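Local coordinates for transcriptional regulator, LysR family (Vibrio cholerae, PDB 3T1B), which activates virulence genes in a manner influenced by oxygen and pH, probably by binding regulatory DNA through its winged-helix domain, at residues Leu3-Leu8 with Ile36-Asp41; Ser99-Arg104 with Pro237-Arg242; Ile153-Gly158 with Met266-Lys271; Val160-Val165 with Trp257-Arg262. The protein carries 1 engineered substitution. All coordinates share one frame; numbering follows the deposited sequence.

Contact 1 of 4, residues Leu3-Leu8 with Ile36-Asp41; sequences LDDLNL and IQALED
D5 lies against A38 and L39, and its carboxylate is tied to the same helix by a salt bridge from OD1 to NE of R35, one residue before I36. That arginine belongs to helix 29-43 but stands just outside the residues 36-41, and no hydrogen bond joins 3-8 and 36-41 themselves. The other carboxylate oxygen, D5 OD2, approaches the methyl of A38 at 4.3 Å.

The rest is apolar. L39 carries most of the apolar contact: its CG stands anti to the backbone N (chi1 -179°), which sends the fork of the side chain into helix 3-8. One branch, CD1, touches CB of D5 at 4.1 Å. The other, CD2, settles on the backbone, 3.8 Å from CA of L6, and also meets CD1 of L6 at 4.4 Å.

I36 starts out pointing away from the other helix, but its chain curls back and brings CD1 to within 4.3 Å of L8 CG and near the carbonyl O of D5.

The axes of segments 3-8 and 36-41 come within 9.3 Å, their N-to-C directions 120° apart. Helix 29-43 is probably the recognition helix of the LysR helix-turn-helix. L39 goes on to pack against L47, and L8 also touches I32. Behind helix 3-15, L3 and L6 meet L75 and T79 of the second subunit, respectively.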
# COMPACT_ATOMS: atom_id res chain seq x y z
N LEU A 3 -24.25 14.29 19.64
CA LEU A 3 -24.78 15.32 18.76
C LEU A 3 -26.24 15.05 18.40
O LEU A 3 -27.02 15.97 18.18
CB LEU A 3 -23.94 15.44 17.49
CG LEU A 3 -22.58 16.14 17.58
CD1 LEU A 3 -22.71 17.47 18.31
CD2 LEU A 3 -21.55 15.26 18.27
N ASP A 4 -26.60 13.77 18.34
CA ASP A 4 -27.95 13.37 17.96
C ASP A 4 -28.98 13.65 19.05
O ASP A 4 -30.14 13.93 18.77
CB ASP A 4 -27.99 11.89 17.55
CG ASP A 4 -27.27 11.64 16.24
OD1 ASP A 4 -27.86 11.93 15.17
OD2 ASP A 4 -26.13 11.14 16.27
N ASP A 5 -28.54 13.58 20.31
CA ASP A 5 -29.40 13.95 21.43
C ASP A 5 -29.52 15.46 21.49
O ASP A 5 -30.60 16.00 21.74
CB ASP A 5 -28.83 13.41 22.74
CG ASP A 5 -29.05 11.91 22.90
OD1 ASP A 5 -29.42 11.25 21.91
OD2 ASP A 5 -28.85 11.40 24.03
N LEU A 6 -28.40 16.15 21.27
CA LEU A 6 -28.40 17.60 21.21
C LEU A 6 -29.30 18.07 20.07
O LEU A 6 -30.04 19.04 20.20
CB LEU A 6 -26.98 18.13 21.01
CG LEU A 6 -26.83 19.65 20.92
CD1 LEU A 6 -27.37 20.33 22.17
CD2 LEU A 6 -25.38 20.04 20.68
N ASN A 7 -29.23 17.36 18.94
CA ASN A 7 -30.09 17.65 17.80
C ASN A 7 -31.55 17.38 18.13
O ASN A 7 -32.44 18.12 17.70
CB ASN A 7 -29.66 16.83 16.58
CG ASN A 7 -30.59 17.04 15.40
OD1 ASN A 7 -30.55 18.09 14.75
ND2 ASN A 7 -31.42 16.05 15.11
N LEU A 8 -31.80 16.32 18.89
CA LEU A 8 -33.14 16.02 19.36
C LEU A 8 -33.63 17.14 20.28
O LEU A 8 -34.80 17.53 20.23
CB LEU A 8 -33.17 14.69 20.11
CG LEU A 8 -34.55 14.28 20.64
CD1 LEU A 8 -35.55 14.16 19.51
CD2 LEU A 8 -34.45 12.97 21.42
N ILE A 36 -33.25 13.09 26.34
CA ILE A 36 -32.99 14.45 26.81
C ILE A 36 -32.35 14.42 28.19
O ILE A 36 -31.39 15.14 28.46
CB ILE A 36 -34.28 15.29 26.86
CG1 ILE A 36 -34.85 15.47 25.46
CG2 ILE A 36 -34.00 16.64 27.51
CD1 ILE A 36 -33.87 16.04 24.46
N GLN A 37 -32.88 13.57 29.06
CA GLN A 37 -32.31 13.37 30.39
C GLN A 37 -30.90 12.80 30.27
O GLN A 37 -29.99 13.21 30.99
CB GLN A 37 -33.19 12.44 31.23
CG GLN A 37 -34.54 13.02 31.59
CD GLN A 37 -35.45 12.01 32.27
OE1 GLN A 37 -35.49 10.84 31.89
NE2 GLN A 37 -36.17 12.45 33.30
N ALA A 38 -30.74 11.84 29.37
CA ALA A 38 -29.43 11.23 29.13
C ALA A 38 -28.42 12.28 28.71
O ALA A 38 -27.24 12.21 29.07
CB ALA A 38 -29.54 10.14 28.08
N LEU A 39 -28.88 13.26 27.94
CA LEU A 39 -28.03 14.36 27.52
C LEU A 39 -27.67 15.23 28.72
O LEU A 39 -26.51 15.59 28.92
CB LEU A 39 -28.73 15.21 26.45
CG LEU A 39 -27.95 16.40 25.90
CD1 LEU A 39 -26.70 15.92 25.17
CD2 LEU A 39 -28.81 17.24 24.98
N GLU A 40 -28.69 15.56 29.51
CA GLU A 40 -28.50 16.38 30.70
C GLU A 40 -27.55 15.73 31.70
O GLU A 40 -26.82 16.41 32.41
CB GLU A 40 -29.84 16.68 31.36
CG GLU A 40 -30.76 17.56 30.54
CD GLU A 40 -32.07 17.86 31.25
OE1 GLU A 40 -32.55 16.99 32.01
OE2 GLU A 40 -32.62 18.97 31.05
N ASP A 41 -27.55 14.40 31.73
CA ASP A 41 -26.70 13.66 32.66
C ASP A 41 -25.24 13.63 32.20
O ASP A 41 -24.33 13.49 33.02
CB ASP A 41 -27.22 12.24 32.87
CG ASP A 41 -28.49 12.21 33.72
OD1 ASP A 41 -28.69 13.15 34.51
OD2 ASP A 41 -29.27 11.25 33.59

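Contact 2 of 4, residues Ser99-Arg104 with Pro237-Arg242; sequences SELTKR and PDVMLR. Engineered in segment 99-104: E100 (natural residue Asn).
P237, the last residue of strand 233-237, meets L101 first: ring atom CG lies 4.1 Å from CD2 of L101. After it the chain turns through a short 3-10 segment that presents V239 and M240 to the residues 99-104.

V239 spreads its two methyls over different partners. CG1 reaches CD2 of L101 at 4.0 Å, and CG2 touches CB of R104, also at 4.0 Å. The carbonyl O of V239 lies at the edge of the R104 guanidinium, near its plane, with NE 3.6 Å away; this is an approach and not a hydrogen bond.

M240 comes next and reaches back between E100 and R104. The M240 side chain, with CG anti to the carbonyl carbon, crosses that of R104 at about a right angle, the two CG atoms 4.1 Å apart. Farther out, SD is 3.8 Å from CB of E100 and 4.1 Å from CD2 of L101, so this one leucine methyl touches P237, V239 and M240 alike.

R104 is bent at chi2 and chi3 and folds along this surface, and NH2 ends in a salt bridge with E243, just past R242. E100 is an engineered residue, asparagine in the natural protein; its OE1 accepts a hydrogen bond from N of N221, at the start of helix 221-228.

The geometry joins the turn after strand 91-98 and the start of helix 102-116 to the turn after strand 233-237, consistent with a contact between the two subdomains of a LysR effector domain of the periplasmic-binding-protein type.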
# COMPACT_ATOMS: atom_id res chain seq x y z
N SER A 99 -6.95 -4.35 -22.38
CA SER A 99 -6.41 -3.67 -23.56
C SER A 99 -7.04 -4.12 -24.88
O SER A 99 -7.63 -3.32 -25.60
CB SER A 99 -4.89 -3.84 -23.63
OG SER A 99 -4.25 -3.20 -22.54
N GLU A 100 -6.91 -5.41 -25.18
CA GLU A 100 -7.26 -5.92 -26.51
C GLU A 100 -8.74 -6.25 -26.69
O GLU A 100 -9.27 -6.17 -27.79
CB GLU A 100 -6.43 -7.16 -26.82
CG GLU A 100 -4.98 -7.07 -26.37
CD GLU A 100 -4.21 -5.97 -27.08
OE1 GLU A 100 -4.26 -5.91 -28.33
OE2 GLU A 100 -3.55 -5.16 -26.39
N LEU A 101 -9.41 -6.63 -25.60
CA LEU A 101 -10.74 -7.22 -25.70
C LEU A 101 -11.90 -6.22 -25.63
O LEU A 101 -13.01 -6.53 -26.07
CB LEU A 101 -10.92 -8.30 -24.63
CG LEU A 101 -9.88 -9.43 -24.68
CD1 LEU A 101 -10.19 -10.49 -23.64
CD2 LEU A 101 -9.80 -10.03 -26.07
N THR A 102 -11.66 -5.03 -25.09
CA THR A 102 -12.73 -4.06 -24.89
C THR A 102 -13.42 -3.67 -26.20
O THR A 102 -14.65 -3.62 -26.27
CB THR A 102 -12.23 -2.79 -24.20
OG1 THR A 102 -11.55 -3.14 -22.99
CG2 THR A 102 -13.40 -1.87 -23.87
N LYS A 103 -12.63 -3.40 -27.22
CA LYS A 103 -13.16 -3.01 -28.52
C LYS A 103 -14.12 -4.06 -29.07
O LYS A 103 -15.19 -3.73 -29.60
CB LYS A 103 -12.02 -2.78 -29.52
CG LYS A 103 -12.48 -2.42 -30.92
CD LYS A 103 -13.22 -1.09 -30.94
CE LYS A 103 -13.50 -0.63 -32.37
NZ LYS A 103 -14.44 -1.53 -33.09
N ARG A 104 -13.74 -5.32 -28.95
CA ARG A 104 -14.50 -6.42 -29.54
C ARG A 104 -15.71 -6.80 -28.70
O ARG A 104 -16.81 -6.99 -29.23
CB ARG A 104 -13.60 -7.65 -29.71
CG ARG A 104 -12.15 -7.32 -30.02
CD ARG A 104 -12.00 -6.70 -31.41
NE ARG A 104 -12.19 -7.67 -32.49
CZ ARG A 104 -11.80 -7.46 -33.74
NH1 ARG A 104 -11.22 -6.31 -34.07
NH2 ARG A 104 -12.00 -8.39 -34.66
N PRO A 237 -7.03 -14.86 -28.95
CA PRO A 237 -8.45 -15.00 -28.63
C PRO A 237 -9.26 -15.15 -29.91
O PRO A 237 -8.98 -14.47 -30.90
CB PRO A 237 -8.79 -13.68 -27.95
CG PRO A 237 -7.51 -13.25 -27.33
CD PRO A 237 -6.42 -13.69 -28.27
N ASP A 238 -10.24 -16.05 -29.90
CA ASP A 238 -11.08 -16.28 -31.06
C ASP A 238 -11.90 -15.04 -31.43
O ASP A 238 -12.20 -14.81 -32.60
CB ASP A 238 -12.01 -17.47 -30.83
CG ASP A 238 -12.75 -17.38 -29.51
OD1 ASP A 238 -12.78 -16.29 -28.89
OD2 ASP A 238 -13.30 -18.42 -29.07
N VAL A 239 -12.25 -14.24 -30.42
CA VAL A 239 -13.06 -13.05 -30.63
C VAL A 239 -12.31 -12.00 -31.45
O VAL A 239 -12.91 -11.13 -32.07
CB VAL A 239 -13.53 -12.44 -29.29
CG1 VAL A 239 -12.39 -11.67 -28.63
CG2 VAL A 239 -14.72 -11.52 -29.51
N MET A 240 -10.98 -12.09 -31.44
CA MET A 240 -10.15 -11.18 -32.21
C MET A 240 -9.83 -11.77 -33.59
O MET A 240 -9.15 -11.13 -34.39
CB MET A 240 -8.84 -10.89 -31.48
CG MET A 240 -8.97 -9.92 -30.31
SD MET A 240 -7.43 -9.73 -29.38
CE MET A 240 -6.28 -9.23 -30.66
N LEU A 241 -10.33 -12.97 -33.85
CA LEU A 241 -9.96 -13.70 -35.06
C LEU A 241 -11.15 -14.03 -35.97
O LEU A 241 -11.05 -13.93 -37.19
CB LEU A 241 -9.21 -14.98 -34.70
CG LEU A 241 -7.90 -14.82 -33.95
CD1 LEU A 241 -7.34 -16.17 -33.54
CD2 LEU A 241 -6.88 -14.04 -34.78
N ARG A 242 -12.26 -14.46 -35.36
CA ARG A 242 -13.43 -14.93 -36.10
C ARG A 242 -13.63 -14.31 -37.49
O ARG A 242 -13.72 -15.02 -38.48
CB ARG A 242 -14.71 -14.76 -35.26
CG ARG A 242 -15.20 -16.03 -34.58
CD ARG A 242 -16.14 -16.83 -35.47
NE ARG A 242 -15.44 -17.56 -36.53
CZ ARG A 242 -15.11 -18.84 -36.46
NH1 ARG A 242 -15.42 -19.55 -35.38
NH2 ARG A 242 -14.48 -19.43 -37.47

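Contact 3 of 4, residues Ile153-Gly158 with Met266-Lys271; sequences IARKIG and MLYNHK
I153 and Y268 face each other as a hydrogen-bonded antiparallel pair, and the tyrosine conformation decides how they touch. Y268 CG stands between the backbone N and the carbonyl carbon (chi1 55°), which folds the ring back across the neighbouring strand. I153 CB then sits over a face of the ring, 4.1 Å from its centroid, in a CH-pi contact. From the same residue CG2, anti to its own backbone N, reaches out to CZ at the far end of the Y268 ring, 3.7 Å away.

R155 and M266 form the second hydrogen-bonded pair. Both have CG anti to the backbone N, so the chains leave the sheet side by side, pointing the same way. The arginine runs on extended, while the methionine bends at chi3 (55°), bringing M266 CE 4.0 Å from R155 CB. I157 crosses M266 at about a right angle, its CG2 4.0 Å from M266 CB.

On the reverse face, A154 and L267 are a non-hydrogen-bonded pair with CB of A154 3.6 Å from CD1 of L267. The backbone ladder includes Y268 N to I153 O at 3.0 Å and R155 N to M266 O at 2.9 Å.

Helix 276-286 packs against R155, M266 and Y268. The regular register ends where I157 and G158 both face I264, a classic beta bulge, in the antiparallel pair of long strands that probably links the subdomains, as in other LysR effector domains.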
# COMPACT_ATOMS: atom_id res chain seq x y z
N ILE A 153 -17.31 -7.16 -5.47
CA ILE A 153 -18.22 -8.19 -5.97
C ILE A 153 -17.83 -8.52 -7.40
O ILE A 153 -17.68 -7.63 -8.23
CB ILE A 153 -19.68 -7.72 -5.94
CG1 ILE A 153 -20.13 -7.43 -4.51
CG2 ILE A 153 -20.59 -8.76 -6.58
CD1 ILE A 153 -20.09 -8.64 -3.60
N ALA A 154 -17.64 -9.81 -7.68
CA ALA A 154 -17.20 -10.24 -9.00
C ALA A 154 -18.33 -10.86 -9.81
O ALA A 154 -19.19 -11.55 -9.26
CB ALA A 154 -16.04 -11.22 -8.87
N ARG A 155 -18.33 -10.61 -11.11
CA ARG A 155 -19.34 -11.18 -11.99
C ARG A 155 -18.77 -11.52 -13.37
O ARG A 155 -18.26 -10.65 -14.08
CB ARG A 155 -20.55 -10.24 -12.13
CG ARG A 155 -21.79 -10.93 -12.65
CD ARG A 155 -23.02 -10.05 -12.50
NE ARG A 155 -24.25 -10.85 -12.50
CZ ARG A 155 -24.91 -11.21 -13.59
NH1 ARG A 155 -24.47 -10.83 -14.79
NH2 ARG A 155 -26.02 -11.94 -13.48
N LYS A 156 -18.86 -12.79 -13.73
CA LYS A 156 -18.38 -13.25 -15.03
C LYS A 156 -19.34 -12.82 -16.12
O LYS A 156 -20.52 -13.18 -16.10
CB LYS A 156 -18.24 -14.78 -15.03
CG LYS A 156 -17.71 -15.37 -16.32
CD LYS A 156 -17.74 -16.90 -16.28
CE LYS A 156 -17.28 -17.50 -17.60
NZ LYS A 156 -17.46 -18.98 -17.62
N ILE A 157 -18.85 -12.03 -17.07
CA ILE A 157 -19.68 -11.52 -18.16
C ILE A 157 -19.41 -12.24 -19.49
O ILE A 157 -20.16 -12.08 -20.46
CB ILE A 157 -19.48 -10.01 -18.36
CG1 ILE A 157 -18.00 -9.67 -18.47
CG2 ILE A 157 -20.10 -9.25 -17.20
CD1 ILE A 157 -17.72 -8.23 -18.82
N GLY A 158 -18.34 -13.03 -19.53
CA GLY A 158 -17.99 -13.77 -20.73
C GLY A 158 -16.65 -14.46 -20.60
O GLY A 158 -16.04 -14.48 -19.53
N MET A 266 -16.47 -8.75 -14.23
CA MET A 266 -16.82 -7.38 -13.92
C MET A 266 -16.77 -7.18 -12.41
O MET A 266 -17.49 -7.85 -11.67
CB MET A 266 -18.20 -7.02 -14.46
CG MET A 266 -18.69 -5.65 -14.03
SD MET A 266 -20.36 -5.30 -14.58
CE MET A 266 -21.23 -6.70 -13.88
N LEU A 267 -15.92 -6.26 -11.96
CA LEU A 267 -15.71 -6.06 -10.53
C LEU A 267 -16.27 -4.72 -10.06
O LEU A 267 -16.08 -3.69 -10.70
CB LEU A 267 -14.22 -6.16 -10.20
CG LEU A 267 -13.62 -7.56 -9.98
CD1 LEU A 267 -14.39 -8.64 -10.72
CD2 LEU A 267 -12.16 -7.56 -10.39
N TYR A 268 -16.96 -4.76 -8.92
CA TYR A 268 -17.51 -3.56 -8.31
C TYR A 268 -17.68 -3.79 -6.80
O TYR A 268 -17.64 -4.92 -6.34
CB TYR A 268 -18.84 -3.17 -8.96
CG TYR A 268 -19.88 -4.27 -8.97
CD1 TYR A 268 -20.84 -4.36 -7.98
CD2 TYR A 268 -19.89 -5.22 -9.99
CE1 TYR A 268 -21.78 -5.36 -7.99
CE2 TYR A 268 -20.84 -6.23 -10.01
CZ TYR A 268 -21.78 -6.29 -9.00
OH TYR A 268 -22.73 -7.29 -9.01
N ASN A 269 -17.86 -2.71 -6.05
CA ASN A 269 -17.92 -2.78 -4.59
C ASN A 269 -19.21 -3.39 -4.04
O ASN A 269 -19.22 -4.54 -3.58
CB ASN A 269 -17.69 -1.40 -3.97
CG ASN A 269 -16.39 -1.32 -3.20
OD1 ASN A 269 -16.32 -1.67 -2.03
ND2 ASN A 269 -15.34 -0.84 -3.87
N HIS A 270 -20.30 -2.62 -4.07
CA HIS A 270 -21.59 -3.09 -3.59
C HIS A 270 -22.71 -2.23 -4.16
O HIS A 270 -22.81 -1.05 -3.84
CB HIS A 270 -21.64 -3.06 -2.07
CG HIS A 270 -22.87 -3.68 -1.48
ND1 HIS A 270 -23.34 -4.92 -1.87
CD2 HIS A 270 -23.73 -3.23 -0.53
CE1 HIS A 270 -24.44 -5.20 -1.19
NE2 HIS A 270 -24.69 -4.20 -0.37
N LYS A 271 -23.55 -2.82 -5.00
CA LYS A 271 -24.58 -2.08 -5.73
C LYS A 271 -25.39 -1.15 -4.82
O LYS A 271 -25.80 -0.07 -5.24
CB LYS A 271 -25.51 -3.04 -6.47
CG LYS A 271 -26.04 -2.50 -7.79
CD LYS A 271 -27.41 -3.08 -8.12
CE LYS A 271 -27.40 -4.60 -8.15
NZ LYS A 271 -28.77 -5.15 -8.32

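Contact 4 of 4, residues Val160-Val165 with Trp257-Arg262; sequences VKDILV and WSSNPR
The side chains of D162 and R262 cross at about a right angle, yet the carboxylate and guanidinium planes are only 37° apart. This is a two-pronged salt bridge of unequal arms. R262 NE gives its hydrogen to D162 OD2 at 3.1 Å, using the syn lone pair of that oxygen, which lies 26° out of the guanidinium plane. D162 OD1 lies in that plane at its edge, but its bond from R262 NH2 is weak, at 3.4 Å. The bend of R262 at chi3 (-73°) turns the guanidinium back toward the acid.

A water beside the bridge donates to N260 O at 2.6 Å, and weakly to D162 OD2; it also hydrogen-bonds S259 OG. The arginine is thus the main partner of the carboxylate, with the water adding a weak second bond, while D162 CB rests on CB of S259 at 4.0 Å.

V160 crosses the root of R262 obliquely, CG2 against CB at 4.0 Å, and the backbones of the two residues exchange a pair of hydrogen bonds, V160 N to R262 O being 2.9 Å. K161 lies alongside P261, pointing the same way, with CE 3.9 Å from the proline CB.

P237 of strand 233-237 packs on both D162 and R262, and that strand pairs with 153-166 through I163 and V165. Farther along, L164 leans on W197 and L199, and W257 packs on L199 and meets H179 edge-to-face.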
# COMPACT_ATOMS: atom_id res chain seq x y z
N VAL A 160 -13.04 -16.11 -23.24
CA VAL A 160 -12.37 -16.16 -24.54
C VAL A 160 -11.60 -17.46 -24.72
O VAL A 160 -10.89 -17.91 -23.82
CB VAL A 160 -11.40 -14.98 -24.72
CG1 VAL A 160 -12.17 -13.67 -24.78
CG2 VAL A 160 -10.37 -14.95 -23.60
N LYS A 161 -11.74 -18.06 -25.90
CA LYS A 161 -10.92 -19.21 -26.27
C LYS A 161 -9.75 -18.77 -27.14
O LYS A 161 -9.94 -18.13 -28.18
CB LYS A 161 -11.76 -20.24 -27.02
CG LYS A 161 -12.26 -21.40 -26.17
CD LYS A 161 -13.23 -20.94 -25.10
CE LYS A 161 -13.89 -22.13 -24.43
NZ LYS A 161 -14.62 -23.00 -25.40
N ASP A 162 -8.54 -19.09 -26.71
CA ASP A 162 -7.35 -18.77 -27.48
C ASP A 162 -7.07 -19.89 -28.47
O ASP A 162 -6.88 -21.04 -28.08
CB ASP A 162 -6.15 -18.57 -26.55
CG ASP A 162 -6.38 -17.49 -25.51
OD1 ASP A 162 -6.90 -16.41 -25.88
OD2 ASP A 162 -6.06 -17.72 -24.33
N ILE A 163 -7.05 -19.55 -29.75
CA ILE A 163 -6.81 -20.54 -30.79
C ILE A 163 -5.55 -20.24 -31.60
O ILE A 163 -4.98 -19.15 -31.50
CB ILE A 163 -8.01 -20.66 -31.74
CG1 ILE A 163 -8.30 -19.31 -32.40
CG2 ILE A 163 -9.24 -21.16 -31.00
CD1 ILE A 163 -9.37 -19.37 -33.47
N LEU A 164 -5.14 -21.21 -32.40
CA LEU A 164 -3.94 -21.09 -33.22
C LEU A 164 -4.33 -20.81 -34.67
O LEU A 164 -5.17 -21.50 -35.23
CB LEU A 164 -3.12 -22.38 -33.14
CG LEU A 164 -2.67 -22.81 -31.74
CD1 LEU A 164 -2.44 -24.32 -31.68
CD2 LEU A 164 -1.43 -22.05 -31.29
N VAL A 165 -3.71 -19.79 -35.26
CA VAL A 165 -4.03 -19.42 -36.63
C VAL A 165 -2.80 -19.06 -37.47
O VAL A 165 -1.75 -18.69 -36.94
CB VAL A 165 -5.02 -18.24 -36.68
CG1 VAL A 165 -6.41 -18.69 -36.28
CG2 VAL A 165 -4.53 -17.10 -35.79
N TRP A 257 -6.03 -28.95 -30.21
CA TRP A 257 -5.20 -28.51 -29.10
C TRP A 257 -5.75 -27.23 -28.47
O TRP A 257 -5.53 -26.13 -28.97
CB TRP A 257 -3.76 -28.30 -29.56
CG TRP A 257 -3.08 -29.58 -29.95
CD1 TRP A 257 -3.00 -30.13 -31.19
CD2 TRP A 257 -2.39 -30.48 -29.07
NE1 TRP A 257 -2.30 -31.31 -31.15
CE2 TRP A 257 -1.91 -31.55 -29.86
CE3 TRP A 257 -2.13 -30.48 -27.70
CZ2 TRP A 257 -1.19 -32.61 -29.32
CZ3 TRP A 257 -1.41 -31.53 -27.16
CH2 TRP A 257 -0.95 -32.58 -27.97
N SER A 258 -6.47 -27.39 -27.37
CA SER A 258 -7.14 -26.26 -26.73
C SER A 258 -6.27 -25.57 -25.70
O SER A 258 -5.45 -26.21 -25.03
CB SER A 258 -8.45 -26.72 -26.08
OG SER A 258 -8.19 -27.42 -24.88
N SER A 259 -6.45 -24.27 -25.56
CA SER A 259 -5.77 -23.51 -24.53
C SER A 259 -6.74 -23.24 -23.38
O SER A 259 -7.95 -23.16 -23.59
CB SER A 259 -5.23 -22.19 -25.09
OG SER A 259 -4.44 -21.51 -24.13
N ASN A 260 -6.22 -23.14 -22.16
CA ASN A 260 -7.06 -22.85 -21.01
C ASN A 260 -7.89 -21.60 -21.25
O ASN A 260 -7.34 -20.51 -21.40
CB ASN A 260 -6.22 -22.70 -19.74
CG ASN A 260 -7.07 -22.51 -18.50
OD1 ASN A 260 -7.50 -23.49 -17.87
ND2 ASN A 260 -7.33 -21.26 -18.13
N PRO A 261 -9.23 -21.75 -21.29
CA PRO A 261 -10.12 -20.61 -21.51
C PRO A 261 -10.01 -19.58 -20.38
O PRO A 261 -9.76 -19.94 -19.23
CB PRO A 261 -11.52 -21.25 -21.52
CG PRO A 261 -11.36 -22.51 -20.75
CD PRO A 261 -9.97 -23.00 -21.04
N ARG A 262 -10.20 -18.31 -20.72
CA ARG A 262 -10.03 -17.23 -19.75
C ARG A 262 -11.32 -16.43 -19.58
O ARG A 262 -11.89 -15.93 -20.55
CB ARG A 262 -8.88 -16.31 -20.16
CG ARG A 262 -7.57 -17.06 -20.37
CD ARG A 262 -6.43 -16.11 -20.71
NE ARG A 262 -6.53 -15.59 -22.07
CZ ARG A 262 -6.24 -14.33 -22.41
NH1 ARG A 262 -5.84 -13.47 -21.48
NH2 ARG A 262 -6.35 -13.94 -23.67
O HOH W 1 -5.00 -19.50 -21.67

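How the contacts relate
Contact 1 closes first along the chain, in the DNA-binding region, and its centre is 43 to 66 Å from the centres of the others, which lie in the range of the LysR substrate-binding family, probably the effector domain. Contacts 3 and 4 lie on the same two strands, 153-166 and 258-268, with a bulge between their paired residues; their centres are 24 Å apart, and contact 4 falls between the segments of contact 3 in sequence. Contact 2 interleaves with both and lies 12 Å from contact 4, centre to centre; there D238 N probably bonds to K161 O, and L241 packs on I163 and V165. Contacts 1 and 3 both touch the second subunit, so both regions join the assembly.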